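Local structure of alpha-L-rhamnosidase (Aspergillus terreus, 6GSZ) at residues Ala8-Arg13 / Gln22-Trp27; Leu16-Thr21 / Val99-Gly104; Ile342-Pro347 / Phe379-Glu384. The protein probably hydrolyses terminal non-reducing alpha-L-rhamnose residues from alpha-L-rhamnosides. One frame throughout, in Å; residues are numbered along the deposited sequence.

Contact 1. Residues Ala8-Arg13 / Gln22-Trp27; sequences AFEHHR and QPRVSW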
loop_
_atom_site.group_PDB
_atom_site.type_symbol
_atom_site.label_atom_id
_atom_site.label_comp_id
_atom_site.label_asym_id
_atom_site.label_seq_id
_atom_site.Cartn_x
_atom_site.Cartn_y
_atom_site.Cartn_z
ATOM N N ALA A 8 -11.776 -12.618 -11.104
ATOM C CA ALA A 8 -11.211 -12.530 -9.795
ATOM C C ALA A 8 -12.283 -12.632 -8.708
ATOM O O ALA A 8 -13.467 -12.285 -8.910
ATOM C CB ALA A 8 -10.422 -11.272 -9.669
ATOM N N PHE A 9 -11.858 -13.087 -7.525
ATOM C CA PHE A 9 -12.707 -13.296 -6.389
ATOM C C PHE A 9 -12.416 -12.252 -5.311
ATOM O O PHE A 9 -11.240 -12.031 -4.948
ATOM C CB PHE A 9 -12.471 -14.703 -5.870
ATOM C CG PHE A 9 -12.736 -15.736 -6.929
ATOM C CD1 PHE A 9 -14.033 -16.106 -7.259
ATOM C CD2 PHE A 9 -11.697 -16.218 -7.707
ATOM C CE1 PHE A 9 -14.276 -16.964 -8.315
ATOM C CE2 PHE A 9 -11.942 -17.111 -8.737
ATOM C CZ PHE A 9 -13.233 -17.474 -9.061
ATOM N N GLU A 10 -13.478 -11.616 -4.781
ATOM C CA GLU A 10 -13.313 -10.489 -3.852
ATOM C C GLU A 10 -12.301 -9.526 -4.473
ATOM O O GLU A 10 -12.423 -9.145 -5.637
ATOM C CB GLU A 10 -12.996 -10.993 -2.436
ATOM C CG GLU A 10 -14.126 -11.850 -1.873
ATOM C CD GLU A 10 -15.380 -11.095 -1.436
ATOM O OE1 GLU A 10 -15.194 -10.040 -0.784
ATOM O OE2 GLU A 10 -16.508 -11.584 -1.723
ATOM N N HIS A 11 -11.292 -9.123 -3.681
ATOM C CA HIS A 11 -10.216 -8.264 -4.124
ATOM C C HIS A 11 -8.881 -9.025 -4.194
ATOM O O HIS A 11 -7.804 -8.400 -4.341
ATOM C CB HIS A 11 -10.103 -7.008 -3.271
ATOM C CG HIS A 11 -11.350 -6.190 -3.349
ATOM N ND1 HIS A 11 -11.693 -5.409 -4.456
ATOM C CD2 HIS A 11 -12.371 -6.115 -2.482
ATOM C CE1 HIS A 11 -12.871 -4.871 -4.215
ATOM N NE2 HIS A 11 -13.331 -5.305 -3.050
ATOM N N HIS A 12 -8.985 -10.347 -4.265
ATOM C CA HIS A 12 -7.790 -11.188 -4.357
ATOM C C HIS A 12 -7.254 -11.214 -5.790
ATOM O O HIS A 12 -8.039 -11.317 -6.747
ATOM C CB HIS A 12 -8.139 -12.618 -3.978
ATOM C CG HIS A 12 -8.779 -12.808 -2.637
ATOM N ND1 HIS A 12 -8.075 -12.640 -1.445
ATOM C CD2 HIS A 12 -9.999 -13.250 -2.281
ATOM C CE1 HIS A 12 -8.904 -12.930 -0.442
ATOM N NE2 HIS A 12 -10.104 -13.278 -0.933
ATOM N N ARG A 13 -5.938 -11.191 -5.973
ATOM C CA ARG A 13 -5.356 -11.353 -7.298
ATOM C C ARG A 13 -5.506 -12.814 -7.761
ATOM O O ARG A 13 -5.735 -13.096 -8.943
ATOM C CB ARG A 13 -3.884 -10.926 -7.350
ATOM C CG ARG A 13 -3.629 -9.462 -7.025
ATOM C CD ARG A 13 -2.261 -8.931 -7.446
ATOM N NE ARG A 13 -2.118 -8.962 -8.905
ATOM C CZ ARG A 13 -1.001 -8.694 -9.572
ATOM N NH1 ARG A 13 0.100 -8.352 -8.898
ATOM N NH2 ARG A 13 -0.985 -8.752 -10.906
ATOM N N GLN A 22 -18.380 -17.987 0.067
ATOM C CA GLN A 22 -19.285 -17.497 -1.004
ATOM C C GLN A 22 -18.612 -16.267 -1.614
ATOM O O GLN A 22 -19.145 -15.150 -1.554
ATOM C CB GLN A 22 -20.683 -17.200 -0.451
ATOM C CG GLN A 22 -21.372 -18.415 0.150
ATOM C CD GLN A 22 -22.688 -18.078 0.798
ATOM O OE1 GLN A 22 -23.713 -18.053 0.150
ATOM N NE2 GLN A 22 -22.647 -17.730 2.049
ATOM N N PRO A 23 -17.421 -16.404 -2.226
ATOM C CA PRO A 23 -16.673 -15.242 -2.712
ATOM C C PRO A 23 -17.406 -14.582 -3.878
ATOM O O PRO A 23 -17.882 -15.286 -4.798
ATOM C CB PRO A 23 -15.341 -15.840 -3.176
ATOM C CG PRO A 23 -15.683 -17.254 -3.513
ATOM C CD PRO A 23 -16.694 -17.663 -2.455
ATOM N N ARG A 24 -17.430 -13.243 -3.877
ATOM C CA ARG A 24 -17.997 -12.504 -5.002
ATOM C C ARG A 24 -17.040 -12.601 -6.186
ATOM O O ARG A 24 -15.830 -12.780 -6.013
ATOM C CB ARG A 24 -18.274 -11.055 -4.569
ATOM C CG ARG A 24 -19.355 -10.960 -3.488
ATOM C CD ARG A 24 -19.466 -9.572 -2.927
ATOM N NE ARG A 24 -18.263 -9.190 -2.222
ATOM C CZ ARG A 24 -17.894 -7.948 -1.959
ATOM N NH1 ARG A 24 -18.678 -6.941 -2.334
ATOM N NH2 ARG A 24 -16.736 -7.686 -1.343
ATOM N N VAL A 25 -17.607 -12.428 -7.393
ATOM C CA VAL A 25 -16.918 -12.641 -8.641
ATOM C C VAL A 25 -16.938 -11.340 -9.439
ATOM O O VAL A 25 -17.960 -10.665 -9.516
ATOM C CB VAL A 25 -17.548 -13.803 -9.445
ATOM C CG1 VAL A 25 -16.694 -14.153 -10.647
ATOM C CG2 VAL A 25 -17.800 -15.013 -8.545
ATOM N N SER A 26 -15.841 -11.051 -10.112
ATOM C CA SER A 26 -15.701 -9.897 -11.007
ATOM C C SER A 26 -14.969 -10.311 -12.282
ATOM O O SER A 26 -14.119 -11.188 -12.237
ATOM C CB SER A 26 -14.922 -8.768 -10.367
ATOM O OG SER A 26 -15.468 -8.364 -9.130
ATOM N N TRP A 27 -15.294 -9.673 -13.399
ATOM C CA TRP A 27 -14.532 -9.895 -14.603
ATOM C C TRP A 27 -14.241 -8.565 -15.263
ATOM O O TRP A 27 -15.142 -7.739 -15.420
ATOM C CB TRP A 27 -15.247 -10.871 -15.548
ATOM C CG TRP A 27 -16.715 -10.607 -15.742
ATOM C CD1 TRP A 27 -17.341 -9.975 -16.786
ATOM C CD2 TRP A 27 -17.754 -11.126 -14.912
ATOM N NE1 TRP A 27 -18.688 -10.029 -16.593
ATOM C CE2 TRP A 27 -18.986 -10.729 -15.477
ATOM C CE3 TRP A 27 -17.754 -11.894 -13.731
ATOM C CZ2 TRP A 27 -20.190 -11.067 -14.893
ATOM C CZ3 TRP A 27 -18.951 -12.233 -13.152
ATOM C CH2 TRP A 27 -20.167 -11.818 -13.733
HETATM O O HOH W 1 -14.369 -10.008 -7.367
HETATM O O HOH W 2 -18.269 -12.798 -0.058
#
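Glu-10 and Arg-24 meet just where an antiparallel strand pair opens into a turn, and their polar atoms are held by several partners. The guanidinium grips the carboxylate side-on: NH2 of Arg-24 reaches Glu-10 OE1 at 2.9 Å, and NE of Arg-24 reaches Glu-10 OE2 at 3.0 Å. Both oxygens lie near the guanidinium plane, but the carboxylate is turned 39° against it. OE2 has a second protein donor on its anti side, the backbone N of Arg-24 at 2.9 Å, and a water that also bonds Gln-22 O. The Glu-10 chain bends at chi2 (-74°), placing CD near Arg-24.

Ala-8 and Ser-26 form a hydrogen-bonded pair, and Glu-10 N bonds Arg-24 O at 2.9 Å. A second water sits among Ala-8 O, Glu-10 O and Ser-26 OG, with more acceptors around it than it has protons; the Ser-26 hydroxyl is also bonded to Leu-64 N. From the last strand residue, Phe-9, a type II' turn runs to His-12, closed by His-12 N to Phe-9 O.

Phe-9 supplies the apolar side, with CE1 4.0 Å from Val-25 CG2. Its ring also packs on strands 99-103 and 78-86 inside the immunoglobulin-like domain, whereas the salt bridge faces helical parts: Arg-492 of helix 488-503 is a second partner of Glu-10, and Asp-544, between helices 530-542 and 545-562, binds Arg-24 NH1 and His-11.

Contact 2. Residues Leu16-Thr21 / Val99-Gly104; sequences LGIGET and VTVEPG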
loop_
_atom_site.group_PDB
_atom_site.type_symbol
_atom_site.label_atom_id
_atom_site.label_comp_id
_atom_site.label_asym_id
_atom_site.label_seq_id
_atom_site.Cartn_x
_atom_site.Cartn_y
_atom_site.Cartn_z
ATOM N N LEU A 16 -6.272 -18.719 -3.488
ATOM C CA LEU A 16 -5.870 -19.974 -2.816
ATOM C C LEU A 16 -5.800 -19.714 -1.304
ATOM O O LEU A 16 -4.978 -18.902 -0.849
ATOM C CB LEU A 16 -4.546 -20.476 -3.394
ATOM C CG LEU A 16 -3.959 -21.672 -2.639
ATOM C CD1 LEU A 16 -4.904 -22.863 -2.681
ATOM C CD2 LEU A 16 -2.579 -22.044 -3.169
ATOM N N GLY A 17 -6.643 -20.419 -0.552
ATOM C CA GLY A 17 -6.634 -20.340 0.888
ATOM C C GLY A 17 -7.384 -19.152 1.459
ATOM O O GLY A 17 -7.087 -18.654 2.551
ATOM N N ILE A 18 -8.421 -18.712 0.721
ATOM C CA ILE A 18 -9.176 -17.517 1.066
ATOM C C ILE A 18 -10.121 -17.780 2.249
ATOM O O ILE A 18 -10.432 -18.916 2.632
ATOM C CB ILE A 18 -9.917 -16.941 -0.155
ATOM C CG1 ILE A 18 -11.030 -17.852 -0.650
ATOM C CG2 ILE A 18 -8.916 -16.623 -1.263
ATOM C CD1 ILE A 18 -11.963 -17.204 -1.654
ATOM N N GLY A 19 -10.650 -16.688 2.794
ATOM C CA GLY A 19 -11.539 -16.733 3.938
ATOM C C GLY A 19 -13.018 -16.847 3.592
ATOM O O GLY A 19 -13.836 -17.104 4.458
ATOM N N GLU A 20 -13.372 -16.629 2.336
ATOM C CA GLU A 20 -14.787 -16.566 1.900
ATOM C C GLU A 20 -15.226 -17.941 1.385
ATOM O O GLU A 20 -14.555 -18.534 0.554
ATOM C CB GLU A 20 -14.994 -15.538 0.781
ATOM C CG GLU A 20 -14.654 -14.135 1.211
ATOM C CD GLU A 20 -13.182 -13.728 1.113
ATOM O OE1 GLU A 20 -12.432 -14.377 0.330
ATOM O OE2 GLU A 20 -12.845 -12.694 1.740
ATOM N N THR A 21 -16.385 -18.406 1.834
ATOM C CA THR A 21 -16.998 -19.626 1.275
ATOM C C THR A 21 -17.983 -19.268 0.153
ATOM O O THR A 21 -18.339 -20.167 -0.639
ATOM C CB THR A 21 -17.756 -20.392 2.350
ATOM O OG1 THR A 21 -18.790 -19.571 2.886
ATOM C CG2 THR A 21 -16.821 -20.860 3.435
ATOM N N VAL A 99 -10.104 -20.090 -13.963
ATOM C CA VAL A 99 -9.390 -19.742 -12.741
ATOM C C VAL A 99 -9.907 -20.648 -11.622
ATOM O O VAL A 99 -10.976 -21.198 -11.698
ATOM C CB VAL A 99 -9.632 -18.264 -12.374
ATOM C CG1 VAL A 99 -9.027 -17.313 -13.387
ATOM C CG2 VAL A 99 -11.105 -17.933 -12.181
ATOM N N THR A 100 -9.113 -20.760 -10.552
ATOM C CA THR A 100 -9.488 -21.580 -9.406
ATOM C C THR A 100 -9.764 -20.698 -8.174
ATOM O O THR A 100 -9.256 -19.571 -8.026
ATOM C CB THR A 100 -8.398 -22.619 -9.089
ATOM O OG1 THR A 100 -7.153 -21.955 -8.870
ATOM C CG2 THR A 100 -8.258 -23.613 -10.223
ATOM N N VAL A 101 -10.578 -21.244 -7.286
ATOM C CA VAL A 101 -10.900 -20.614 -6.012
ATOM C C VAL A 101 -11.024 -21.700 -4.939
ATOM O O VAL A 101 -11.586 -22.742 -5.188
ATOM C CB VAL A 101 -12.168 -19.751 -6.143
ATOM C CG1 VAL A 101 -13.362 -20.548 -6.643
ATOM C CG2 VAL A 101 -12.502 -19.055 -4.837
ATOM N N GLU A 102 -10.414 -21.462 -3.771
ATOM C CA GLU A 102 -10.336 -22.506 -2.738
ATOM C C GLU A 102 -10.212 -21.845 -1.377
ATOM O O GLU A 102 -9.248 -21.105 -1.139
ATOM C CB GLU A 102 -9.075 -23.322 -3.012
ATOM C CG GLU A 102 -8.851 -24.433 -2.023
ATOM C CD GLU A 102 -7.618 -25.267 -2.349
ATOM O OE1 GLU A 102 -7.331 -25.486 -3.549
ATOM O OE2 GLU A 102 -6.910 -25.691 -1.379
ATOM N N PRO A 103 -11.153 -22.054 -0.453
ATOM C CA PRO A 103 -10.987 -21.530 0.894
ATOM C C PRO A 103 -9.859 -22.236 1.650
ATOM O O PRO A 103 -9.547 -23.408 1.392
ATOM C CB PRO A 103 -12.326 -21.808 1.570
ATOM C CG PRO A 103 -13.291 -21.964 0.412
ATOM C CD PRO A 103 -12.476 -22.702 -0.629
ATOM N N GLY A 104 -9.340 -21.510 2.642
ATOM C CA GLY A 104 -8.326 -22.018 3.563
ATOM C C GLY A 104 -8.938 -22.775 4.732
ATOM O O GLY A 104 -9.900 -23.514 4.596
#
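A parallel pairing at the edge of the N-terminal immunoglobulin-like domain brings Leu-16 to Ile-18 alongside Glu-102 and Pro-103. Strand 15-18 follows strand 3-9 in the chain but joins the other sheet, beside strand 99-103; such a switch, and the parallel register it gives, is what the A' and G strands of an immunoglobulin fold display.

A beta bulge interrupts the register between Leu-16, opposite Glu-102, and Ile-18, opposite Pro-103. Its signature is one carbonyl serving two successive amides: Glu-102 O accepts from Gly-17 N at 2.8 Å and from Ile-18 N at 3.1 Å. The first of these bonds is the more bent, with 135° at the hydrogen. Gly-17 has positive phi, which glycine readily adopts, and the chain turns its corner here. Beyond the bulge, Gly-104 N gives a straighter bond (167°) to Ile-18 O. The backbones run so close there that Gly-104 has no room for a side chain beside Gly-17 O.

On one face of the sheet, Leu-16 and Glu-102 lie side by side. Leu-16 CD1 rests 3.6 Å from Glu-102 CD, and the two carboxylate oxygens are scarcely farther. Glu-102 is extended, with CG anti to the backbone N (chi1 180°), and OE2 continues to a salt bridge with Arg-148; Leu-16 also touches Thr-186 and Asp-188 of strand 182-188. This face therefore joins the domain to a neighbouring sheet. Ile-18 turns elsewhere, its CD1 meeting Val-101 CG2 at 3.7 Å; Val-101 in turn touches Phe-9. At the end of the strand, the ring of Pro-103 lies against the backbone of Glu-20: its CG is 3.7 Å from Glu-20 O, a buried carbonyl oxygen without a hydrogen-bonding partner.

Contact 3. Residues Ile342-Pro347 / Phe379-Glu384; sequences IRVKGP and FTLSGE. With CA (calcium ion), chain J.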
loop_
_atom_site.group_PDB
_atom_site.type_symbol
_atom_site.label_atom_id
_atom_site.label_comp_id
_atom_site.label_asym_id
_atom_site.label_seq_id
_atom_site.Cartn_x
_atom_site.Cartn_y
_atom_site.Cartn_z
ATOM N N ILE A 342 23.795 -10.712 -3.562
ATOM C CA ILE A 342 25.223 -10.746 -3.879
ATOM C C ILE A 342 25.558 -12.142 -4.396
ATOM O O ILE A 342 24.886 -13.119 -4.030
ATOM C CB ILE A 342 26.108 -10.359 -2.670
ATOM C CG1 ILE A 342 26.069 -11.387 -1.531
ATOM C CG2 ILE A 342 25.769 -8.943 -2.227
ATOM C CD1 ILE A 342 26.896 -11.025 -0.314
ATOM N N ARG A 343 26.563 -12.182 -5.284
ATOM C CA ARG A 343 27.143 -13.397 -5.769
ATOM C C ARG A 343 28.655 -13.212 -5.704
ATOM O O ARG A 343 29.203 -12.393 -6.445
ATOM C CB ARG A 343 26.657 -13.674 -7.194
ATOM C CG ARG A 343 25.166 -13.972 -7.272
ATOM C CD ARG A 343 24.511 -13.889 -8.633
ATOM N NE ARG A 343 23.121 -14.352 -8.611
ATOM C CZ ARG A 343 22.369 -14.497 -9.702
ATOM N NH1 ARG A 343 22.804 -14.031 -10.861
ATOM N NH2 ARG A 343 21.203 -15.119 -9.638
ATOM N N VAL A 344 29.304 -13.924 -4.781
ATOM C CA VAL A 344 30.630 -13.524 -4.392
ATOM C C VAL A 344 31.400 -14.740 -3.875
ATOM O O VAL A 344 30.836 -15.602 -3.230
ATOM C CB VAL A 344 30.553 -12.420 -3.319
ATOM C CG1 VAL A 344 29.811 -12.893 -2.065
ATOM C CG2 VAL A 344 31.927 -11.865 -2.969
ATOM N N LYS A 345 32.714 -14.746 -4.136
ATOM C CA LYS A 345 33.650 -15.711 -3.567
ATOM C C LYS A 345 34.727 -14.942 -2.798
ATOM O O LYS A 345 35.223 -13.917 -3.238
ATOM C CB LYS A 345 34.311 -16.576 -4.656
ATOM C CG LYS A 345 35.433 -17.460 -4.128
ATOM C CD LYS A 345 35.815 -18.593 -5.038
ATOM C CE LYS A 345 36.659 -19.613 -4.291
ATOM N NZ LYS A 345 37.409 -20.495 -5.205
ATOM N N GLY A 346 35.124 -15.454 -1.645
ATOM C CA GLY A 346 36.173 -14.793 -0.924
ATOM C C GLY A 346 36.675 -15.639 0.229
ATOM O O GLY A 346 36.162 -16.731 0.465
ATOM N N PRO A 347 37.672 -15.133 0.979
ATOM C CA PRO A 347 38.289 -15.898 2.050
ATOM C C PRO A 347 37.343 -16.279 3.201
ATOM O O PRO A 347 36.559 -15.456 3.703
ATOM C CB PRO A 347 39.368 -14.938 2.565
ATOM C CG PRO A 347 39.681 -14.065 1.379
ATOM C CD PRO A 347 38.304 -13.804 0.810
ATOM N N PHE A 379 27.952 -9.987 5.970
ATOM C CA PHE A 379 27.975 -11.315 5.413
ATOM C C PHE A 379 29.383 -11.873 5.578
ATOM O O PHE A 379 30.326 -11.317 5.017
ATOM C CB PHE A 379 27.580 -11.304 3.932
ATOM C CG PHE A 379 27.620 -12.642 3.254
ATOM C CD1 PHE A 379 26.554 -13.523 3.342
ATOM C CD2 PHE A 379 28.765 -13.046 2.590
ATOM C CE1 PHE A 379 26.606 -14.773 2.761
ATOM C CE2 PHE A 379 28.814 -14.282 1.986
ATOM C CZ PHE A 379 27.745 -15.154 2.085
ATOM N N THR A 380 29.489 -12.962 6.335
ATOM C CA THR A 380 30.798 -13.614 6.508
ATOM C C THR A 380 30.898 -14.775 5.511
ATOM O O THR A 380 30.044 -15.711 5.490
ATOM C CB THR A 380 31.062 -14.063 7.931
ATOM O OG1 THR A 380 30.999 -12.917 8.775
ATOM C CG2 THR A 380 32.402 -14.773 8.065
ATOM N N LEU A 381 31.951 -14.704 4.686
ATOM C CA LEU A 381 32.225 -15.643 3.593
ATOM C C LEU A 381 32.715 -16.986 4.154
ATOM O O LEU A 381 33.278 -17.061 5.268
ATOM C CB LEU A 381 33.320 -15.049 2.701
ATOM C CG LEU A 381 32.902 -13.804 1.926
ATOM C CD1 LEU A 381 34.061 -12.828 1.784
ATOM C CD2 LEU A 381 32.343 -14.193 0.578
ATOM N N SER A 382 32.532 -18.045 3.368
ATOM C CA SER A 382 32.934 -19.401 3.760
ATOM C C SER A 382 34.179 -19.885 3.001
ATOM O O SER A 382 34.745 -20.901 3.412
ATOM C CB SER A 382 31.827 -20.383 3.527
ATOM O OG SER A 382 31.645 -20.573 2.135
ATOM N N GLY A 383 34.552 -19.187 1.920
ATOM C CA GLY A 383 35.612 -19.571 0.909
ATOM C C GLY A 383 35.348 -20.877 0.202
ATOM O O GLY A 383 36.293 -21.437 -0.410
ATOM N N GLU A 384 34.102 -21.374 0.322
ATOM C CA GLU A 384 33.619 -22.589 -0.348
ATOM C C GLU A 384 32.927 -22.169 -1.644
ATOM O O GLU A 384 31.701 -22.336 -1.806
ATOM C CB GLU A 384 32.606 -23.361 0.499
ATOM C CG GLU A 384 33.116 -23.784 1.864
ATOM C CD GLU A 384 32.093 -24.395 2.807
ATOM O OE1 GLU A 384 30.903 -24.621 2.467
ATOM O OE2 GLU A 384 32.485 -24.581 3.939
HETATM CA CA CA J . 30.373 -24.953 4.818
HETATM O O HOH W 3 28.983 -24.816 6.857
HETATM O O HOH W 4 28.476 -26.099 3.933
HETATM O O HOH W 5 31.732 -23.787 6.446
HETATM O O HOH W 6 29.441 -22.872 4.299
#
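Gly-346 and Gly-383 approach unusually closely, with Gly-346 O only 2.9 Å from Gly-383 CA. This is a CA-H...O contact, bent to 126° at the hydrogen; the amide of Gly-383 is also near that oxygen but poorly angled for a conventional bond. Gly-383 adopts positive phi, in the turn that leads to Glu-384.

Otherwise the contact is apolar. Leu-381 drives its branches against the Gly-346 backbone: CD2 lies 3.8 Å from Gly-346 N, and CD1 is 4.0 Å from Gly-346 CA. Its chi2 of 145° departs from the staggered values, which may reflect the close fit. CD2 also meets Val-344 CG1 at 3.9 Å, the two side chains crossing at about a right angle. Farther along, Ile-342 CD1 makes a CH-pi contact over one face of the Phe-379 ring, offset toward the rim, 4.2 Å from the centroid.

At the surface, Glu-384 in one of its two modelled conformers binds a calcium ion through OE1 and OE2, so this binding may be partial; four waters are also bound to the ion.

Strand 339-344 belongs to a sheet with strand 387-389, whereas strand 376-380 lies in the sheet containing strand 351-361. With Ile-342 and Phe-379 CA atoms 9.7 Å apart and their side chains meeting between, the geometry is that of two sheets packed face to face in a concanavalin-like beta sandwich.

In the fold
Contacts 1 and 2 lie in the same N-terminal immunoglobulin-like domain: their centres are 10 Å apart and their segments alternate along the chain. His-12 NE2 lies 2.9 Å from Glu-20 OE1, a probable hydrogen bond, and Phe-9 CE2 packs 3.6 Å from Val-99 CG2. Contact 1 also lines a pocket holding 2-(2-methoxyethoxy)ethanol, probably from the crystallisation liquor, together with Glu-427, Asp-486 and Pro-808; a calcium ion lies about 5 Å from the His-11 side chain. Contact 3 belongs to a separate domain, its centre 46 Å from that of contact 1 and 43 Å from that of contact 2. The pocket that binds glucose, with Asp-460, Glu-466 and Glu-740, uses residues of none of the three.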